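Local coordinates for nudix hydrolase domain-containing protein (Thermotoga maritima, PDB 3E57) that is of unknown function but contains a Nudix hydrolase domain, and so probably hydrolyses a nucleoside diphosphate linked to another group, at residues L141-S146 with L156-L161; I70-I75 with G194-S199; N40-L45 with T114-F119; R17-K22 with G105-G110. All coordinates share one frame; numbering follows the deposited sequence.

Interaction 1 (L141-S146 with L156-L161); sequences LGLINS and LGALFL
Leu141 and Leu159 meet where two antiparallel strands, 141-145 and 156-161, are joined through a classic beta bulge. The carbonyl of Leu159 faces two successive amides: Leu141 N donates to Leu159 O at 2.8 Å, within the carbonyl plane, while Gly142 N reaches the same oxygen through a weak bond of 3.4 Å. In return Leu159 N donates to Gly142 O at 2.8 Å, almost in line with that C=O. Beyond the bulge the ladder is regular. Ile144 and Gly157 form a hydrogen-bonded pair with bonds in both directions, and between the two rungs lies the non-hydrogen-bonded pair Leu143 and Ala158. Gly157 O also receives a CA-H...O contact from Leu143 CA, at 3.2 Å.

The backbone at Gly142 (phi 159°) and the closeness of Gly157 to Ile144 CB are both met by residues without side chains.

The side chains divide between two faces. Leu159 CG lies anti to its backbone N (chi1 178°), and its CD2 comes within 4.1 Å of Leu141 CD1, the two leucines crossing obliquely. On the same face Ile144 CD1 touches Leu159 CB at 4.2 Å. On the other face Leu143 CD2 lies 3.5 Å from Gly157 O.

Every touching residue is buried. Helix 194-206 covers the face of Ile144 and Leu159 through Trp195 and Ser199, and helix 23-30 packs Phe26 and Phe30 on Leu143. At its other edge strand 156-161 pairs with strand 66-77: Leu156 O with Ile70 N, and Ala158 N with Ile70 O.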
# COMPACT_ATOMS: atom_id res chain seq x y z
N LEU B 141 -8.63 -3.76 -11.43
CA LEU B 141 -7.55 -4.34 -10.65
C LEU B 141 -7.85 -4.34 -9.16
O LEU B 141 -7.56 -5.30 -8.47
CB LEU B 141 -6.23 -3.61 -10.92
CG LEU B 141 -5.74 -3.57 -12.37
CD1 LEU B 141 -4.36 -2.92 -12.43
CD2 LEU B 141 -5.71 -4.96 -12.98
N GLY B 142 -8.41 -3.26 -8.64
CA GLY B 142 -8.72 -3.18 -7.21
C GLY B 142 -8.87 -1.76 -6.73
O GLY B 142 -9.13 -0.85 -7.52
N LEU B 143 -8.65 -1.58 -5.43
CA LEU B 143 -8.86 -0.31 -4.75
C LEU B 143 -7.59 0.33 -4.23
O LEU B 143 -6.70 -0.36 -3.71
CB LEU B 143 -9.80 -0.52 -3.57
CG LEU B 143 -11.21 -1.02 -3.92
CD1 LEU B 143 -12.08 -0.99 -2.67
CD2 LEU B 143 -11.82 -0.20 -5.00
N ILE B 144 -7.54 1.65 -4.33
CA ILE B 144 -6.44 2.43 -3.76
C ILE B 144 -6.95 3.28 -2.62
O ILE B 144 -7.85 4.11 -2.80
CB ILE B 144 -5.81 3.40 -4.78
CG1 ILE B 144 -5.35 2.66 -6.04
CG2 ILE B 144 -4.68 4.17 -4.10
CD1 ILE B 144 -4.84 3.60 -7.15
N ASN B 145 -6.35 3.09 -1.45
CA ASN B 145 -6.73 3.83 -0.26
C ASN B 145 -5.45 4.25 0.42
O ASN B 145 -4.76 3.43 1.01
CB ASN B 145 -7.58 2.96 0.67
CG ASN B 145 -8.10 3.72 1.88
OD1 ASN B 145 -8.61 4.82 1.75
ND2 ASN B 145 -7.97 3.12 3.06
N SER B 146 -5.10 5.53 0.30
CA SER B 146 -3.88 6.03 0.92
C SER B 146 -4.21 7.26 1.73
O SER B 146 -5.12 8.00 1.39
CB SER B 146 -2.84 6.38 -0.12
OG SER B 146 -3.36 7.35 -0.99
N LEU B 156 -11.30 7.47 -2.61
CA LEU B 156 -11.14 6.03 -2.78
C LEU B 156 -10.97 5.76 -4.27
O LEU B 156 -11.87 6.02 -5.05
CB LEU B 156 -12.38 5.31 -2.27
CG LEU B 156 -12.43 3.80 -2.49
CD1 LEU B 156 -11.30 3.15 -1.73
CD2 LEU B 156 -13.78 3.24 -2.05
N GLY B 157 -9.82 5.21 -4.65
CA GLY B 157 -9.55 4.95 -6.06
C GLY B 157 -10.00 3.57 -6.48
O GLY B 157 -9.79 2.60 -5.75
N ALA B 158 -10.62 3.48 -7.65
CA ALA B 158 -10.97 2.21 -8.27
C ALA B 158 -10.04 2.10 -9.46
O ALA B 158 -10.24 2.78 -10.48
CB ALA B 158 -12.43 2.20 -8.72
N LEU B 159 -9.03 1.25 -9.33
CA LEU B 159 -7.96 1.14 -10.32
C LEU B 159 -8.29 0.15 -11.43
O LEU B 159 -8.58 -1.02 -11.17
CB LEU B 159 -6.68 0.70 -9.63
CG LEU B 159 -5.44 0.49 -10.51
CD1 LEU B 159 -5.06 1.77 -11.26
CD2 LEU B 159 -4.29 -0.01 -9.61
N PHE B 160 -8.20 0.64 -12.66
CA PHE B 160 -8.37 -0.16 -13.86
C PHE B 160 -7.16 -0.06 -14.75
O PHE B 160 -6.48 0.97 -14.77
CB PHE B 160 -9.54 0.34 -14.70
CG PHE B 160 -10.86 0.26 -14.02
CD1 PHE B 160 -11.72 -0.80 -14.26
CD2 PHE B 160 -11.24 1.25 -13.13
CE1 PHE B 160 -12.92 -0.88 -13.61
CE2 PHE B 160 -12.45 1.18 -12.48
CZ PHE B 160 -13.29 0.12 -12.73
N LEU B 161 -6.93 -1.13 -15.51
CA LEU B 161 -6.00 -1.14 -16.62
C LEU B 161 -6.84 -1.16 -17.90
O LEU B 161 -7.62 -2.09 -18.13
CB LEU B 161 -5.14 -2.39 -16.55
CG LEU B 161 -4.18 -2.64 -17.70
CD1 LEU B 161 -3.24 -1.46 -17.90
CD2 LEU B 161 -3.41 -3.93 -17.43

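Interaction 2 (I70-I75 with G194-S199); sequences IPYVVI and GWSKIS
Tyr72 and Trp195 form an edge-to-face (T-shaped) aromatic pair, with ring planes at 87° and centroids 5.2 Å apart. The six-membered ring of Trp195 turns its edge to the tyrosine: CE3 stands over one face, offset toward the rim, with Tyr72 CD1 its nearest atom at 3.7 Å. The bond from CA to CB of Tyr72 points toward the helix, and CG lies anti to the backbone N (chi1 -165°). The next atoms along the indole edge serve Ile70, whose CB sits in the indole plane, 3.8 Å from both CZ3 and CH2 of Trp195. Strand 66-77 is thereby covered on one face by helix 194-206, while Pro71 and Val73, pointing the other way, meet Leu123 of helix 115-130: the layered alpha-beta-alpha build of the Nudix fold. Ser199 OG lies near the tyrosine ring plane, 3.4 Å from Tyr72 CE2, and is held there by a hydrogen bond of 2.9 Å to Trp195 O. That oxygen also takes the helical bond from Ser199 N, the two donors coming from opposite faces of its plane. At the phenol end Ser196 OG, also hydrogen-bonded to Leu101 N, donates to Tyr72 OH over 3.3 Å.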
# COMPACT_ATOMS: atom_id res chain seq x y z
N ILE B 70 -13.40 7.49 -7.00
CA ILE B 70 -12.65 7.99 -8.15
C ILE B 70 -12.25 6.83 -9.05
O ILE B 70 -11.32 6.08 -8.72
CB ILE B 70 -11.36 8.73 -7.68
CG1 ILE B 70 -11.68 9.81 -6.64
CG2 ILE B 70 -10.64 9.36 -8.87
CD1 ILE B 70 -12.59 10.92 -7.15
N PRO B 71 -12.94 6.65 -10.19
CA PRO B 71 -12.40 5.75 -11.19
C PRO B 71 -11.04 6.26 -11.64
O PRO B 71 -10.87 7.46 -11.82
CB PRO B 71 -13.44 5.81 -12.33
CG PRO B 71 -14.19 7.09 -12.09
CD PRO B 71 -14.24 7.21 -10.61
N TYR B 72 -10.06 5.37 -11.78
CA TYR B 72 -8.67 5.73 -12.02
C TYR B 72 -8.09 4.73 -13.02
O TYR B 72 -7.88 3.55 -12.69
CB TYR B 72 -7.89 5.69 -10.71
CG TYR B 72 -6.54 6.38 -10.75
CD1 TYR B 72 -6.45 7.77 -10.85
CD2 TYR B 72 -5.36 5.66 -10.67
CE1 TYR B 72 -5.23 8.41 -10.89
CE2 TYR B 72 -4.13 6.31 -10.70
CZ TYR B 72 -4.07 7.69 -10.81
OH TYR B 72 -2.84 8.33 -10.84
N VAL B 73 -7.85 5.19 -14.24
CA VAL B 73 -7.55 4.30 -15.34
C VAL B 73 -6.13 4.51 -15.85
O VAL B 73 -5.76 5.63 -16.22
CB VAL B 73 -8.54 4.50 -16.51
CG1 VAL B 73 -8.27 3.47 -17.60
CG2 VAL B 73 -9.98 4.41 -16.00
N VAL B 74 -5.36 3.43 -15.85
CA VAL B 74 -4.06 3.41 -16.46
C VAL B 74 -4.25 2.85 -17.87
O VAL B 74 -4.91 1.82 -18.05
CB VAL B 74 -3.11 2.49 -15.67
CG1 VAL B 74 -1.77 2.35 -16.40
CG2 VAL B 74 -2.91 3.04 -14.25
N ILE B 75 -3.69 3.54 -18.86
CA ILE B 75 -3.89 3.18 -20.25
C ILE B 75 -2.63 2.54 -20.80
O ILE B 75 -1.55 3.08 -20.62
CB ILE B 75 -4.26 4.44 -21.08
CG1 ILE B 75 -5.67 4.90 -20.71
CG2 ILE B 75 -4.18 4.16 -22.59
CD1 ILE B 75 -6.02 6.25 -21.24
N GLY B 194 2.10 9.61 -4.79
CA GLY B 194 0.67 9.37 -4.62
C GLY B 194 0.17 8.12 -5.32
O GLY B 194 0.82 7.06 -5.28
N TRP B 195 -1.01 8.24 -5.92
CA TRP B 195 -1.67 7.12 -6.60
C TRP B 195 -0.88 6.69 -7.82
O TRP B 195 -0.90 5.52 -8.17
CB TRP B 195 -3.09 7.51 -7.02
CG TRP B 195 -4.08 7.60 -5.90
CD1 TRP B 195 -3.82 7.62 -4.57
CD2 TRP B 195 -5.50 7.68 -6.04
NE1 TRP B 195 -5.01 7.71 -3.86
CE2 TRP B 195 -6.05 7.75 -4.75
CE3 TRP B 195 -6.36 7.73 -7.14
CZ2 TRP B 195 -7.42 7.84 -4.52
CZ3 TRP B 195 -7.73 7.83 -6.92
CH2 TRP B 195 -8.24 7.88 -5.61
N SER B 196 -0.17 7.62 -8.46
CA SER B 196 0.68 7.27 -9.61
C SER B 196 1.76 6.26 -9.21
O SER B 196 1.98 5.26 -9.89
CB SER B 196 1.29 8.52 -10.24
OG SER B 196 0.28 9.29 -10.90
N LYS B 197 2.44 6.53 -8.10
CA LYS B 197 3.48 5.66 -7.61
C LYS B 197 2.91 4.28 -7.23
O LYS B 197 3.50 3.23 -7.51
CB LYS B 197 4.15 6.29 -6.40
CG LYS B 197 5.47 5.70 -6.03
CD LYS B 197 6.08 6.49 -4.89
CE LYS B 197 7.51 6.02 -4.64
NZ LYS B 197 8.47 6.56 -5.67
N ILE B 198 1.76 4.30 -6.57
CA ILE B 198 1.15 3.04 -6.12
C ILE B 198 0.76 2.22 -7.32
O ILE B 198 1.03 1.02 -7.38
CB ILE B 198 -0.09 3.30 -5.25
CG1 ILE B 198 0.31 3.93 -3.90
CG2 ILE B 198 -0.83 1.97 -4.99
CD1 ILE B 198 -0.85 4.56 -3.16
N SER B 199 0.12 2.87 -8.29
CA SER B 199 -0.37 2.22 -9.49
C SER B 199 0.77 1.63 -10.31
O SER B 199 0.64 0.53 -10.82
CB SER B 199 -1.19 3.20 -10.33
OG SER B 199 -2.40 3.57 -9.66

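Interaction 3 (N40-L45 with T114-F119); sequences NFEDFL and TPREAF
Leu45 and Phe119 mark the tight side of this contact between the first turns of helices 41-51 and 115-130, whose short segments run at 117° to each other. Leu45 CD2 lies 3.9 Å from Phe119 CD2, and Phe44 brings CE2 to 3.8 Å from Phe119 CE1. The latter pair is an offset edge-to-face stack, the edge of Phe44 toward the face of Phe119, with planes at 77°. All three side chains are buried, and Ala158 touches both stacked rings.

The outer side is polar and held by a salt bridge. Glu42, exposed, bends at chi2 (49°) and crosses Arg116 at about a right angle. Arg116 NH2 sits between both carboxylate oxygens, 3.0 Å from Glu42 OE1 and 3.0 Å from Glu42 OE2, each using its syn lone pair. The carboxylate and guanidinium are nearly coplanar. Arg116 NH1 adds a weak bond of 3.4 Å to Glu42 OE2. Leu45 joins the two zones, its CB lying over a guanidinium face, 3.4 Å from Arg116 NH1.

Both helices open with an N-cap, Asn40 and Thr114, the latter's bond from Glu117 N being weak. Helix 115-130, from its sequence and place after the glycine-rich loop, is consistent with the Nudix-box helix.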
# COMPACT_ATOMS: atom_id res chain seq x y z
N ASN B 40 -12.73 -8.10 -5.95
CA ASN B 40 -13.56 -8.57 -7.06
C ASN B 40 -14.46 -7.44 -7.55
O ASN B 40 -15.07 -6.74 -6.76
CB ASN B 40 -14.37 -9.80 -6.62
CG ASN B 40 -15.40 -10.22 -7.63
OD1 ASN B 40 -16.48 -9.62 -7.73
ND2 ASN B 40 -15.09 -11.26 -8.39
N PHE B 41 -14.50 -7.26 -8.87
CA PHE B 41 -15.23 -6.14 -9.45
C PHE B 41 -16.71 -6.17 -9.12
O PHE B 41 -17.30 -5.14 -8.76
CB PHE B 41 -15.03 -6.09 -10.97
CG PHE B 41 -15.48 -4.79 -11.61
CD1 PHE B 41 -15.42 -3.58 -10.91
CD2 PHE B 41 -15.93 -4.78 -12.91
CE1 PHE B 41 -15.81 -2.42 -11.49
CE2 PHE B 41 -16.32 -3.59 -13.51
CZ PHE B 41 -16.26 -2.41 -12.79
N GLU B 42 -17.31 -7.35 -9.23
CA GLU B 42 -18.74 -7.49 -8.92
C GLU B 42 -19.03 -7.12 -7.46
O GLU B 42 -20.00 -6.42 -7.18
CB GLU B 42 -19.22 -8.91 -9.24
CG GLU B 42 -20.72 -9.09 -9.15
CD GLU B 42 -21.47 -8.02 -9.91
OE1 GLU B 42 -21.18 -7.83 -11.11
OE2 GLU B 42 -22.34 -7.37 -9.30
N ASP B 43 -18.17 -7.56 -6.54
CA ASP B 43 -18.30 -7.21 -5.12
C ASP B 43 -18.25 -5.70 -4.93
O ASP B 43 -19.04 -5.12 -4.16
CB ASP B 43 -17.19 -7.87 -4.28
CG ASP B 43 -17.33 -9.38 -4.18
OD1 ASP B 43 -18.41 -9.93 -4.49
OD2 ASP B 43 -16.33 -10.03 -3.77
N PHE B 44 -17.33 -5.04 -5.63
CA PHE B 44 -17.22 -3.58 -5.56
C PHE B 44 -18.47 -2.86 -6.08
O PHE B 44 -18.96 -1.94 -5.45
CB PHE B 44 -15.99 -3.10 -6.33
CG PHE B 44 -15.81 -1.62 -6.29
CD1 PHE B 44 -15.62 -0.97 -5.08
CD2 PHE B 44 -15.86 -0.87 -7.46
CE1 PHE B 44 -15.48 0.40 -5.04
CE2 PHE B 44 -15.72 0.51 -7.41
CZ PHE B 44 -15.53 1.14 -6.19
N LEU B 45 -18.96 -3.27 -7.25
CA LEU B 45 -20.14 -2.64 -7.84
C LEU B 45 -21.37 -2.83 -6.95
O LEU B 45 -22.17 -1.90 -6.79
CB LEU B 45 -20.42 -3.19 -9.24
CG LEU B 45 -19.44 -2.82 -10.35
CD1 LEU B 45 -19.90 -3.48 -11.64
CD2 LEU B 45 -19.30 -1.30 -10.51
N THR B 114 -28.42 4.84 -10.88
CA THR B 114 -27.95 4.17 -9.67
C THR B 114 -26.43 4.34 -9.58
O THR B 114 -25.79 4.60 -10.59
CB THR B 114 -28.25 2.65 -9.70
OG1 THR B 114 -27.59 2.05 -10.83
CG2 THR B 114 -29.76 2.39 -9.77
N PRO B 115 -25.86 4.20 -8.36
CA PRO B 115 -24.41 4.27 -8.15
C PRO B 115 -23.58 3.42 -9.12
O PRO B 115 -22.54 3.88 -9.61
CB PRO B 115 -24.25 3.73 -6.72
CG PRO B 115 -25.50 4.09 -6.04
CD PRO B 115 -26.58 4.00 -7.09
N ARG B 116 -24.02 2.20 -9.37
CA ARG B 116 -23.34 1.29 -10.28
C ARG B 116 -23.38 1.80 -11.71
O ARG B 116 -22.36 1.83 -12.40
CB ARG B 116 -23.98 -0.09 -10.20
CG ARG B 116 -23.46 -1.09 -11.19
CD ARG B 116 -24.48 -2.16 -11.44
NE ARG B 116 -23.85 -3.41 -11.84
CZ ARG B 116 -23.44 -4.35 -10.99
NH1 ARG B 116 -23.62 -4.24 -9.68
NH2 ARG B 116 -22.87 -5.43 -11.48
N GLU B 117 -24.57 2.19 -12.16
CA GLU B 117 -24.75 2.72 -13.50
C GLU B 117 -23.99 4.03 -13.69
O GLU B 117 -23.37 4.24 -14.73
CB GLU B 117 -26.25 2.95 -13.77
CG GLU B 117 -26.58 3.41 -15.19
CD GLU B 117 -28.00 3.90 -15.32
OE1 GLU B 117 -28.82 3.59 -14.42
OE2 GLU B 117 -28.31 4.60 -16.31
N ALA B 118 -24.04 4.91 -12.68
CA ALA B 118 -23.34 6.20 -12.74
C ALA B 118 -21.83 5.96 -12.77
O ALA B 118 -21.12 6.64 -13.51
CB ALA B 118 -23.70 7.08 -11.54
N PHE B 119 -21.37 5.00 -11.98
CA PHE B 119 -19.95 4.65 -11.92
C PHE B 119 -19.46 4.21 -13.30
O PHE B 119 -18.48 4.76 -13.82
CB PHE B 119 -19.69 3.53 -10.91
CG PHE B 119 -18.24 3.11 -10.83
CD1 PHE B 119 -17.38 3.72 -9.93
CD2 PHE B 119 -17.74 2.13 -11.68
CE1 PHE B 119 -16.04 3.35 -9.86
CE2 PHE B 119 -16.40 1.76 -11.63
CZ PHE B 119 -15.55 2.36 -10.71

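Interaction 4 (R17-K22 with G105-G110); sequences RILVVK and GHVREG
Val107 O accepts one hydrogen bond from strand 17-22, from Leu19 N at 2.8 Å and tilted 22° from the carbonyl plane, and a CA-H...O contact from Ile18 CA at 3.1 Å. Two residues along each chain, on the far side of Ile18 and Arg108, Glu109 N donates to Arg17 O, also at 2.8 Å. These two bonds make a single backbone bridge between strand and loop. A water extends the join, accepting from Val107 N and donating to Leu19 O at 2.9 Å, so both polar backbone atoms of Val107 are tied to Leu19, one directly and one through the water.

Beside the bridge, the side chains of Arg17 and Glu109 run side by side in the same direction. The arginine grips the carboxylate side-on: NE to Glu109 OE1 at 3.0 Å and NH2 to Glu109 OE2 at 2.9 Å. The match is not flat, for the two planes are 51° apart and NE meets OE1 from above the carboxylate plane. Arg17 is exposed, so the salt bridge lies at the outer end of the contact.

The inner end is apolar. Leu19 CB lies 3.7 Å from Val107 CB, the two side chains side by side. Ile18 CG2, anti to the carbonyl carbon, touches His106 CB at 3.6 Å. His106 NE2 is hydrogen-bonded to Gln68, and Arg125 of helix 115-130 donates to His106 O. A glycine-rich loop leading from a short strand into such a helix is consistent with the loop-helix-loop of the Nudix box, here backed by the N-terminal strand.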
# COMPACT_ATOMS: atom_id res chain seq x y z
N ARG B 17 -22.99 17.25 -8.06
CA ARG B 17 -23.14 16.26 -6.99
C ARG B 17 -22.44 14.97 -7.42
O ARG B 17 -22.67 14.47 -8.53
CB ARG B 17 -24.61 15.96 -6.70
CG ARG B 17 -25.38 17.16 -6.12
CD ARG B 17 -26.07 16.79 -4.81
NE ARG B 17 -27.06 15.72 -4.98
CZ ARG B 17 -27.54 14.97 -3.99
NH1 ARG B 17 -27.16 15.17 -2.74
NH2 ARG B 17 -28.43 14.02 -4.26
N ILE B 18 -21.61 14.42 -6.54
CA ILE B 18 -20.71 13.32 -6.92
C ILE B 18 -20.82 12.09 -6.01
O ILE B 18 -21.25 12.19 -4.87
CB ILE B 18 -19.24 13.78 -7.05
CG1 ILE B 18 -18.76 14.57 -5.81
CG2 ILE B 18 -19.07 14.64 -8.29
CD1 ILE B 18 -18.40 13.73 -4.62
N LEU B 19 -20.41 10.93 -6.54
CA LEU B 19 -20.55 9.65 -5.84
C LEU B 19 -19.59 9.55 -4.66
O LEU B 19 -18.38 9.77 -4.80
CB LEU B 19 -20.33 8.47 -6.80
CG LEU B 19 -20.49 7.04 -6.26
CD1 LEU B 19 -21.92 6.79 -5.80
CD2 LEU B 19 -20.08 6.02 -7.30
N VAL B 20 -20.15 9.19 -3.51
CA VAL B 20 -19.39 9.01 -2.29
C VAL B 20 -19.86 7.76 -1.55
O VAL B 20 -20.93 7.23 -1.84
CB VAL B 20 -19.51 10.24 -1.36
CG1 VAL B 20 -18.92 11.46 -2.03
CG2 VAL B 20 -20.99 10.50 -0.97
N VAL B 21 -19.04 7.28 -0.62
CA VAL B 21 -19.47 6.29 0.36
C VAL B 21 -19.02 6.75 1.74
O VAL B 21 -18.08 7.53 1.86
CB VAL B 21 -18.88 4.89 0.09
CG1 VAL B 21 -19.41 4.32 -1.20
CG2 VAL B 21 -17.35 4.93 0.08
N LYS B 22 -19.72 6.31 2.78
CA LYS B 22 -19.30 6.58 4.15
C LYS B 22 -18.04 5.77 4.41
O LYS B 22 -17.96 4.61 4.01
CB LYS B 22 -20.39 6.21 5.17
CG LYS B 22 -21.64 7.09 5.10
CD LYS B 22 -22.51 7.01 6.38
CE LYS B 22 -23.03 5.59 6.67
NZ LYS B 22 -24.08 5.58 7.76
N GLY B 105 -11.31 10.76 -12.26
CA GLY B 105 -12.27 11.84 -12.08
C GLY B 105 -13.40 11.39 -11.18
O GLY B 105 -13.50 10.23 -10.84
N HIS B 106 -14.27 12.33 -10.83
CA HIS B 106 -15.42 12.03 -9.98
C HIS B 106 -16.55 11.41 -10.78
O HIS B 106 -16.65 11.61 -11.99
CB HIS B 106 -15.89 13.30 -9.28
CG HIS B 106 -14.92 13.81 -8.27
ND1 HIS B 106 -13.84 14.61 -8.61
CD2 HIS B 106 -14.84 13.64 -6.93
CE1 HIS B 106 -13.16 14.91 -7.52
NE2 HIS B 106 -13.74 14.33 -6.49
N VAL B 107 -17.39 10.63 -10.11
CA VAL B 107 -18.62 10.14 -10.73
C VAL B 107 -19.72 11.14 -10.37
O VAL B 107 -19.90 11.47 -9.21
CB VAL B 107 -18.97 8.72 -10.24
CG1 VAL B 107 -20.32 8.27 -10.80
CG2 VAL B 107 -17.86 7.74 -10.63
N ARG B 108 -20.44 11.61 -11.39
CA ARG B 108 -21.47 12.64 -11.20
C ARG B 108 -22.84 12.00 -11.13
O ARG B 108 -23.11 10.99 -11.77
CB ARG B 108 -21.45 13.63 -12.36
CG ARG B 108 -20.14 14.38 -12.53
CD ARG B 108 -20.14 15.13 -13.85
NE ARG B 108 -18.85 15.75 -14.15
CZ ARG B 108 -18.46 16.15 -15.36
NH1 ARG B 108 -19.25 16.00 -16.42
NH2 ARG B 108 -17.26 16.71 -15.51
N GLU B 109 -23.72 12.62 -10.35
CA GLU B 109 -25.10 12.14 -10.18
C GLU B 109 -25.85 11.93 -11.50
O GLU B 109 -26.68 11.02 -11.61
CB GLU B 109 -25.88 13.11 -9.30
CG GLU B 109 -27.21 12.56 -8.81
CD GLU B 109 -27.84 13.43 -7.74
OE1 GLU B 109 -27.52 14.63 -7.70
OE2 GLU B 109 -28.65 12.89 -6.96
N GLY B 110 -25.56 12.77 -12.49
CA GLY B 110 -26.18 12.68 -13.80
C GLY B 110 -25.60 11.62 -14.72
O GLY B 110 -26.06 11.47 -15.85
O HOH W 1 -17.09 10.50 -7.32

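In the fold
Interactions 1 and 2 share one core: their centres are about 7 Å apart, strands 155-163 and 66-77 are neighbours in the sheet, and Trp195 CH2 packs 3.2 Å from Gly157 N. Interaction 3 lies across the sheet from helix 194-206, where Phe119 CZ meets Ala158 CB at 3.7 Å; its centre is about 13 Å from that of interaction 1. Interactions 3 and 4, centres about 12 Å apart, meet where Val107 CG1 packs against Ala118 O. Interaction 3 uses the first turn of the probable Nudix helix, interaction 4 the loop before it. Interaction 4 reaches interaction 2 through Pro71 and Gly105, connecting this putative catalytic element with strand 66-77.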